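Local coordinates for protein 6-phosphogluconate dehydrogenase, NAD-binding (Mycolicibacterium smegmatis MC2 155, PDB 6SMT) that reduces imines with S enantioselectivity, probably using NADPH as the hydride donor, at residues K45-A48 with L49-G53; I126-P129 with I130-G134. One frame throughout, in Å; residues are numbered along the deposited sequence. Where two conformers were deposited one is given.

Contact 1. Residues K45-A48 with L49-G53; sequences KAQA and LRDRG. With NDP (NADPH dihydro-nicotinamide-adenine-dinucleotide phosphate), chain L.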
loop_
_atom_site.group_PDB
_atom_site.type_symbol
_atom_site.label_atom_id
_atom_site.label_comp_id
_atom_site.label_asym_id
_atom_site.label_seq_id
_atom_site.Cartn_x
_atom_site.Cartn_y
_atom_site.Cartn_z
ATOM N N LYS B 45 -32.832 7.439 8.666
ATOM C CA LYS B 45 -31.446 7.953 8.607
ATOM C C LYS B 45 -31.406 9.453 8.390
ATOM O O LYS B 45 -30.319 10.019 8.561
ATOM C CB LYS B 45 -30.645 7.156 7.574
ATOM C CG LYS B 45 -30.553 5.674 7.917
ATOM C CD LYS B 45 -29.558 4.934 7.077
ATOM C CE LYS B 45 -29.734 3.433 7.205
ATOM N NZ LYS B 45 -28.782 2.686 6.335
ATOM N N ALA B 46 -32.508 10.120 8.012
ATOM C CA ALA B 46 -32.521 11.575 7.807
ATOM C C ALA B 46 -32.645 12.350 9.127
ATOM O O ALA B 46 -32.363 13.550 9.119
ATOM C CB ALA B 46 -33.589 11.953 6.827
ATOM N N GLN B 47 -33.035 11.729 10.242
ATOM C CA GLN B 47 -33.433 12.542 11.446
ATOM C C GLN B 47 -32.258 13.369 11.957
ATOM O O GLN B 47 -32.434 14.582 12.251
ATOM C CB GLN B 47 -33.964 11.667 12.575
ATOM C CG GLN B 47 -34.337 12.497 13.821
ATOM C CD GLN B 47 -35.350 13.575 13.500
ATOM O OE1 GLN B 47 -36.368 13.319 12.848
ATOM N NE2 GLN B 47 -35.076 14.813 13.919
ATOM N N ALA B 48 -31.063 12.808 12.082
ATOM C CA ALA B 48 -29.973 13.571 12.700
ATOM C C ALA B 48 -29.618 14.758 11.771
ATOM O O ALA B 48 -29.241 15.813 12.275
ATOM C CB ALA B 48 -28.773 12.686 12.911
ATOM N N LEU B 49 -29.737 14.621 10.469
ATOM C CA LEU B 49 -29.468 15.755 9.578
ATOM C C LEU B 49 -30.576 16.810 9.646
ATOM O O LEU B 49 -30.252 17.988 9.477
ATOM C CB LEU B 49 -29.310 15.227 8.143
ATOM C CG LEU B 49 -28.037 14.377 8.020
ATOM C CD1 LEU B 49 -28.001 13.620 6.702
ATOM C CD2 LEU B 49 -26.803 15.240 8.109
ATOM N N ARG B 50 -31.809 16.393 9.826
ATOM C CA ARG B 50 -32.913 17.395 10.014
ATOM C C ARG B 50 -32.624 18.260 11.242
ATOM O O ARG B 50 -32.757 19.483 11.176
ATOM C CB ARG B 50 -34.276 16.697 10.165
ATOM C CG ARG B 50 -34.832 16.172 8.850
ATOM C CD ARG B 50 -36.378 16.106 8.789
ATOM N NE ARG B 50 -36.705 15.065 9.736
ATOM C CZ ARG B 50 -36.893 13.774 9.454
ATOM N NH1 ARG B 50 -36.911 13.310 8.215
ATOM N NH2 ARG B 50 -37.132 12.945 10.454
ATOM N N ASP B 51 -32.129 17.666 12.313
ATOM C CA ASP B 51 -31.731 18.433 13.512
ATOM C C ASP B 51 -30.618 19.430 13.244
ATOM O O ASP B 51 -30.564 20.484 13.910
ATOM C CB ASP B 51 -31.334 17.506 14.620
ATOM C CG ASP B 51 -32.459 16.590 15.126
ATOM O OD1 ASP B 51 -33.720 16.780 14.768
ATOM O OD2 ASP B 51 -32.052 15.677 15.858
ATOM N N ARG B 52 -29.745 19.129 12.284
ATOM C CA ARG B 52 -28.627 20.019 11.908
ATOM C C ARG B 52 -29.093 21.078 10.904
ATOM O O ARG B 52 -28.248 21.872 10.533
ATOM C CB ARG B 52 -27.450 19.193 11.357
ATOM C CG ARG B 52 -26.912 18.206 12.382
ATOM C CD ARG B 52 -25.691 17.389 11.957
ATOM N NE ARG B 52 -24.527 18.240 11.728
ATOM C CZ ARG B 52 -23.529 18.433 12.597
ATOM N NH1 ARG B 52 -23.576 17.857 13.780
ATOM N NH2 ARG B 52 -22.516 19.219 12.265
ATOM N N GLY B 53 -30.307 20.999 10.410
ATOM C CA GLY B 53 -30.851 21.991 9.473
ATOM C C GLY B 53 -31.259 21.510 8.146
ATOM O O GLY B 53 -31.730 22.301 7.349
HETATM P PA NDP L . -22.533 2.246 0.908
HETATM O O1A NDP L . -21.599 2.106 -0.258
HETATM O O2A NDP L . -22.594 1.180 1.957
HETATM O O5B NDP L . -23.984 2.551 0.348
HETATM C C5B NDP L . -25.035 2.709 1.318
HETATM C C4B NDP L . -26.070 3.646 0.747
HETATM O O4B NDP L . -26.625 3.113 -0.489
HETATM C C3B NDP L . -27.275 3.813 1.695
HETATM O O3B NDP L . -27.838 5.106 1.571
HETATM C C2B NDP L . -28.218 2.759 1.154
HETATM O O2B NDP L . -29.608 2.909 1.427
HETATM C C1B NDP L . -28.029 3.025 -0.326
HETATM N N9A NDP L . -28.529 1.970 -1.199
HETATM C C8A NDP L . -28.037 0.696 -1.366
HETATM N N7A NDP L . -28.715 0.003 -2.252
HETATM C C5A NDP L . -29.719 0.852 -2.688
HETATM C C6A NDP L . -30.805 0.707 -3.589
HETATM N N6A NDP L . -31.012 -0.373 -4.337
HETATM N N1A NDP L . -31.622 1.771 -3.746
HETATM C C2A NDP L . -31.406 2.888 -3.047
HETATM N N3A NDP L . -30.437 3.129 -2.156
HETATM C C4A NDP L . -29.641 2.064 -2.008
HETATM O O3 NDP L . -22.302 3.603 1.730
HETATM P PN NDP L . -21.226 4.718 1.910
HETATM O O1N NDP L . -21.910 5.894 2.450
HETATM O O2N NDP L . -20.080 4.166 2.679
HETATM O O5D NDP L . -20.645 5.001 0.438
HETATM C C5D NDP L . -21.462 5.593 -0.565
HETATM C C4D NDP L . -20.623 5.659 -1.818
HETATM O O4D NDP L . -19.501 6.539 -1.549
HETATM C C3D NDP L . -20.041 4.330 -2.320
HETATM O O3D NDP L . -20.111 4.199 -3.734
HETATM C C2D NDP L . -18.593 4.413 -1.871
HETATM O O2D NDP L . -17.665 3.658 -2.644
HETATM C C1D NDP L . -18.286 5.886 -1.925
HETATM N N1N NDP L . -17.235 6.317 -0.983
HETATM C C2N NDP L . -17.338 6.027 0.352
HETATM C C3N NDP L . -16.350 6.334 1.224
HETATM C C7N NDP L . -16.434 6.022 2.665
HETATM O O7N NDP L . -15.427 6.316 3.348
HETATM N N7N NDP L . -17.517 5.496 3.212
HETATM C C4N NDP L . -15.128 6.955 0.754
HETATM C C5N NDP L . -15.093 7.297 -0.653
HETATM C C6N NDP L . -16.101 7.025 -1.453
HETATM P P2B NDP L . -30.132 2.384 2.874
HETATM O O1X NDP L . -31.680 2.373 2.692
HETATM O O2X NDP L . -29.592 0.967 3.044
HETATM O O3X NDP L . -29.654 3.271 3.953
#
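In the short helix 47-51, beside the pocket for the adenosine 2'-phosphate of NADPH, Q47 reaches along one turn to both R50 and D51. Its CG stands anti to the backbone N (chi1 179°) and the chain then bends at chi2, so that the amide lies between the two charged groups. R50 NH2 gives a short bond to Q47 OE1, 2.5 Å long, entering from above the carbonyl plane, with amide and guanidinium planes 67° apart. On the other side of the amide, Q47 NE2 makes a weak, strongly bent bond to D51 OD1. The R50 guanidinium passes over the Q47 backbone, while NH1 comes to 3.8 Å from A46 CB; NH1 also forms a salt bridge with E43 and a hydrogen bond with S56. R50 N bonds to A46 O at 3.0 Å and D51 N to Q47 O at 3.1 Å. G53, with positive phi (120°), ends the helix in a Schellman motif, its N bonded to R50 O. Just ahead of Q47, the extended K45 chain brings NZ to 2.6 Å from O3X of the cofactor phosphate. L49 packs on helix 20-31. Such a lysine after the second strand fits an NADPH-binding Rossmann beta-alpha-beta unit.

Contact 2. Residues I126-P129 with I130-G134; sequences IMTP and IDTIG. With NDP (NADPH dihydro-nicotinamide-adenine-dinucleotide phosphate), chain L; 2EH ((2S)-2-ethylhexan-1-ol), chain N.
After strand 120-126 the chain leaves P129 in a single 3-10 turn, 130-132, closed by T132 N on P129 O at 3.1 Å, with the donor 43° above the carbonyl plane. The same oxygen takes a second, shorter bond from T132 OG1, 2.6 Å long and lying in the carbonyl plane. The hydroxyl can fold back because it sits between the backbone N and the carbonyl carbon (chi1 67°). T132 OG1 accepts from T128 OG1 at 2.9 Å, and T128 OG1 receives the backbone N-H of S139. The T132 methyl packs against the proline ring, CG2 lying 3.9 Å from P129 CD, while D131 OD1 rests against P129 CG. I133 CD1 meets I126 CG2 at 4.0 Å, the two side chains at about a right angle, and both also touch M21. Toward the cofactor, I126 O comes to 3.2 Å from nicotinamide C5N, roughly level with the ring, and T128 O, off to one side, to 3.5 Å from C4N; M127 O borders the bound 2-ethylhexanol. The hydroxyl bonds thus run from S139 N to P129 O, tying the turn to the next strand, and both carbonyls could stabilise positive charge on the oxidised ring.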
loop_
_atom_site.group_PDB
_atom_site.type_symbol
_atom_site.label_atom_id
_atom_site.label_comp_id
_atom_site.label_asym_id
_atom_site.label_seq_id
_atom_site.Cartn_x
_atom_site.Cartn_y
_atom_site.Cartn_z
ATOM N N ILE B 126 -15.135 10.192 -5.039
ATOM C CA ILE B 126 -14.571 10.650 -3.756
ATOM C C ILE B 126 -13.433 9.729 -3.349
ATOM O O ILE B 126 -13.614 8.507 -3.271
ATOM C CB ILE B 126 -15.646 10.678 -2.651
ATOM C CG1 ILE B 126 -16.858 11.536 -3.059
ATOM C CG2 ILE B 126 -15.017 11.158 -1.322
ATOM C CD1 ILE B 126 -18.050 11.233 -2.215
ATOM N N MET B 127 -12.229 10.279 -3.193
ATOM C CA MET B 127 -11.003 9.495 -3.034
ATOM C C MET B 127 -10.454 9.542 -1.617
ATOM O O MET B 127 -9.308 9.083 -1.399
ATOM C CB MET B 127 -9.953 10.020 -4.022
ATOM C CG MET B 127 -10.444 10.002 -5.456
ATOM S SD MET B 127 -11.236 8.553 -6.042
ATOM C CE MET B 127 -10.113 7.269 -5.539
ATOM N N THR B 128 -11.246 9.961 -0.646
ATOM C CA THR B 128 -10.792 10.108 0.744
ATOM C C THR B 128 -11.918 9.663 1.671
ATOM O O THR B 128 -13.086 9.715 1.297
ATOM C CB THR B 128 -10.309 11.547 0.978
ATOM O OG1 THR B 128 -11.378 12.457 0.590
ATOM C CG2 THR B 128 -9.086 11.892 0.155
ATOM N N PRO B 129 -11.597 9.374 2.941
ATOM C CA PRO B 129 -12.596 8.818 3.864
ATOM C C PRO B 129 -13.470 9.882 4.523
ATOM O O PRO B 129 -13.276 11.112 4.348
ATOM C CB PRO B 129 -11.709 8.105 4.914
ATOM C CG PRO B 129 -10.468 8.843 4.881
ATOM C CD PRO B 129 -10.204 9.166 3.423
ATOM N N ILE B 130 -14.489 9.462 5.250
ATOM C CA ILE B 130 -15.542 10.402 5.696
ATOM C C ILE B 130 -14.988 11.524 6.598
ATOM O O ILE B 130 -15.504 12.639 6.503
ATOM C CB ILE B 130 -16.747 9.739 6.346
ATOM C CG1 ILE B 130 -16.344 9.108 7.641
ATOM C CG2 ILE B 130 -17.451 8.804 5.422
ATOM C CD1 ILE B 130 -17.572 8.742 8.516
ATOM N N ASP B 131 -13.945 11.239 7.360
ATOM C CA ASP B 131 -13.432 12.252 8.330
ATOM C C ASP B 131 -12.922 13.482 7.551
ATOM O O ASP B 131 -13.000 14.640 8.099
ATOM C CB ASP B 131 -12.353 11.621 9.237
ATOM C CG ASP B 131 -11.152 11.162 8.452
ATOM O OD1 ASP B 131 -11.157 10.025 7.984
ATOM O OD2 ASP B 131 -10.234 11.946 8.326
ATOM N N THR B 132 -12.444 13.310 6.308
ATOM C CA THR B 132 -11.787 14.350 5.497
ATOM C C THR B 132 -12.819 15.318 4.917
ATOM O O THR B 132 -12.453 16.368 4.381
ATOM C CB THR B 132 -10.957 13.741 4.327
ATOM O OG1 THR B 132 -11.846 13.096 3.344
ATOM C CG2 THR B 132 -9.901 12.822 4.827
ATOM N N ILE B 133 -14.042 14.902 4.745
ATOM C CA ILE B 133 -15.021 15.650 3.958
ATOM C C ILE B 133 -15.273 17.003 4.598
ATOM O O ILE B 133 -15.430 17.097 5.860
ATOM C CB ILE B 133 -16.319 14.853 3.788
ATOM C CG1 ILE B 133 -16.084 13.552 3.072
ATOM C CG2 ILE B 133 -17.445 15.617 3.154
ATOM C CD1 ILE B 133 -15.603 13.648 1.698
ATOM N N GLY B 134 -15.291 18.023 3.804
ATOM C CA GLY B 134 -15.449 19.405 4.314
ATOM C C GLY B 134 -14.122 20.005 4.711
ATOM O O GLY B 134 -14.148 21.078 5.374
HETATM P PA NDP L . -22.533 2.246 0.908
HETATM O O1A NDP L . -21.599 2.106 -0.258
HETATM O O2A NDP L . -22.594 1.180 1.957
HETATM O O5B NDP L . -23.984 2.551 0.348
HETATM C C5B NDP L . -25.035 2.709 1.318
HETATM C C4B NDP L . -26.070 3.646 0.747
HETATM O O4B NDP L . -26.625 3.113 -0.489
HETATM C C3B NDP L . -27.275 3.813 1.695
HETATM O O3B NDP L . -27.838 5.106 1.571
HETATM C C2B NDP L . -28.218 2.759 1.154
HETATM O O2B NDP L . -29.608 2.909 1.427
HETATM C C1B NDP L . -28.029 3.025 -0.326
HETATM N N9A NDP L . -28.529 1.970 -1.199
HETATM C C8A NDP L . -28.037 0.696 -1.366
HETATM N N7A NDP L . -28.715 0.003 -2.252
HETATM C C5A NDP L . -29.719 0.852 -2.688
HETATM C C6A NDP L . -30.805 0.707 -3.589
HETATM N N6A NDP L . -31.012 -0.373 -4.337
HETATM N N1A NDP L . -31.622 1.771 -3.746
HETATM C C2A NDP L . -31.406 2.888 -3.047
HETATM N N3A NDP L . -30.437 3.129 -2.156
HETATM C C4A NDP L . -29.641 2.064 -2.008
HETATM O O3 NDP L . -22.302 3.603 1.730
HETATM P PN NDP L . -21.226 4.718 1.910
HETATM O O1N NDP L . -21.910 5.894 2.450
HETATM O O2N NDP L . -20.080 4.166 2.679
HETATM O O5D NDP L . -20.645 5.001 0.438
HETATM C C5D NDP L . -21.462 5.593 -0.565
HETATM C C4D NDP L . -20.623 5.659 -1.818
HETATM O O4D NDP L . -19.501 6.539 -1.549
HETATM C C3D NDP L . -20.041 4.330 -2.320
HETATM O O3D NDP L . -20.111 4.199 -3.734
HETATM C C2D NDP L . -18.593 4.413 -1.871
HETATM O O2D NDP L . -17.665 3.658 -2.644
HETATM C C1D NDP L . -18.286 5.886 -1.925
HETATM N N1N NDP L . -17.235 6.317 -0.983
HETATM C C2N NDP L . -17.338 6.027 0.352
HETATM C C3N NDP L . -16.350 6.334 1.224
HETATM C C7N NDP L . -16.434 6.022 2.665
HETATM O O7N NDP L . -15.427 6.316 3.348
HETATM N N7N NDP L . -17.517 5.496 3.212
HETATM C C4N NDP L . -15.128 6.955 0.754
HETATM C C5N NDP L . -15.093 7.297 -0.653
HETATM C C6N NDP L . -16.101 7.025 -1.453
HETATM P P2B NDP L . -30.132 2.384 2.874
HETATM O O1X NDP L . -31.680 2.373 2.692
HETATM O O2X NDP L . -29.592 0.967 3.044
HETATM O O3X NDP L . -29.654 3.271 3.953
HETATM C C7 2EH N . -12.411 3.959 -0.389
HETATM C C8 2EH N . -11.094 6.075 -0.084
HETATM C C9 2EH N . -10.274 5.873 -1.346
HETATM C C12 2EH N . -12.219 3.778 2.743
HETATM C C7A 2EH N . -11.535 4.778 0.558
HETATM O O7C 2EH N . -13.828 4.131 -0.355
HETATM C CBA 2EH N . -12.080 5.009 1.944
HETATM C CCA 2EH N . -12.123 3.974 4.203
HETATM C CCB 2EH N . -11.767 2.651 4.872
#

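Contact 1 closes before contact 2 opens along the chain, and both belong to the NAD-binding domain. Their centres lie 20 Å apart and their nearest atoms about 10 Å; the link is the extended NADPH. Contact 1, on helix 47-51 near strand 55-56, outermost at that side of the sheet within this chain, meets the 2'-phosphate end. Contact 2, between strands 120-126 and 139-143 and closer to the centre of the chain, lies against the nicotinamide. Helix 20-31 packs against both, through L49 and R52 in one and I126, I130 and I133 in the other. Only contact 2 meets the second subunit, which also binds this NADPH through S238 and S243 and so probably completes the active site.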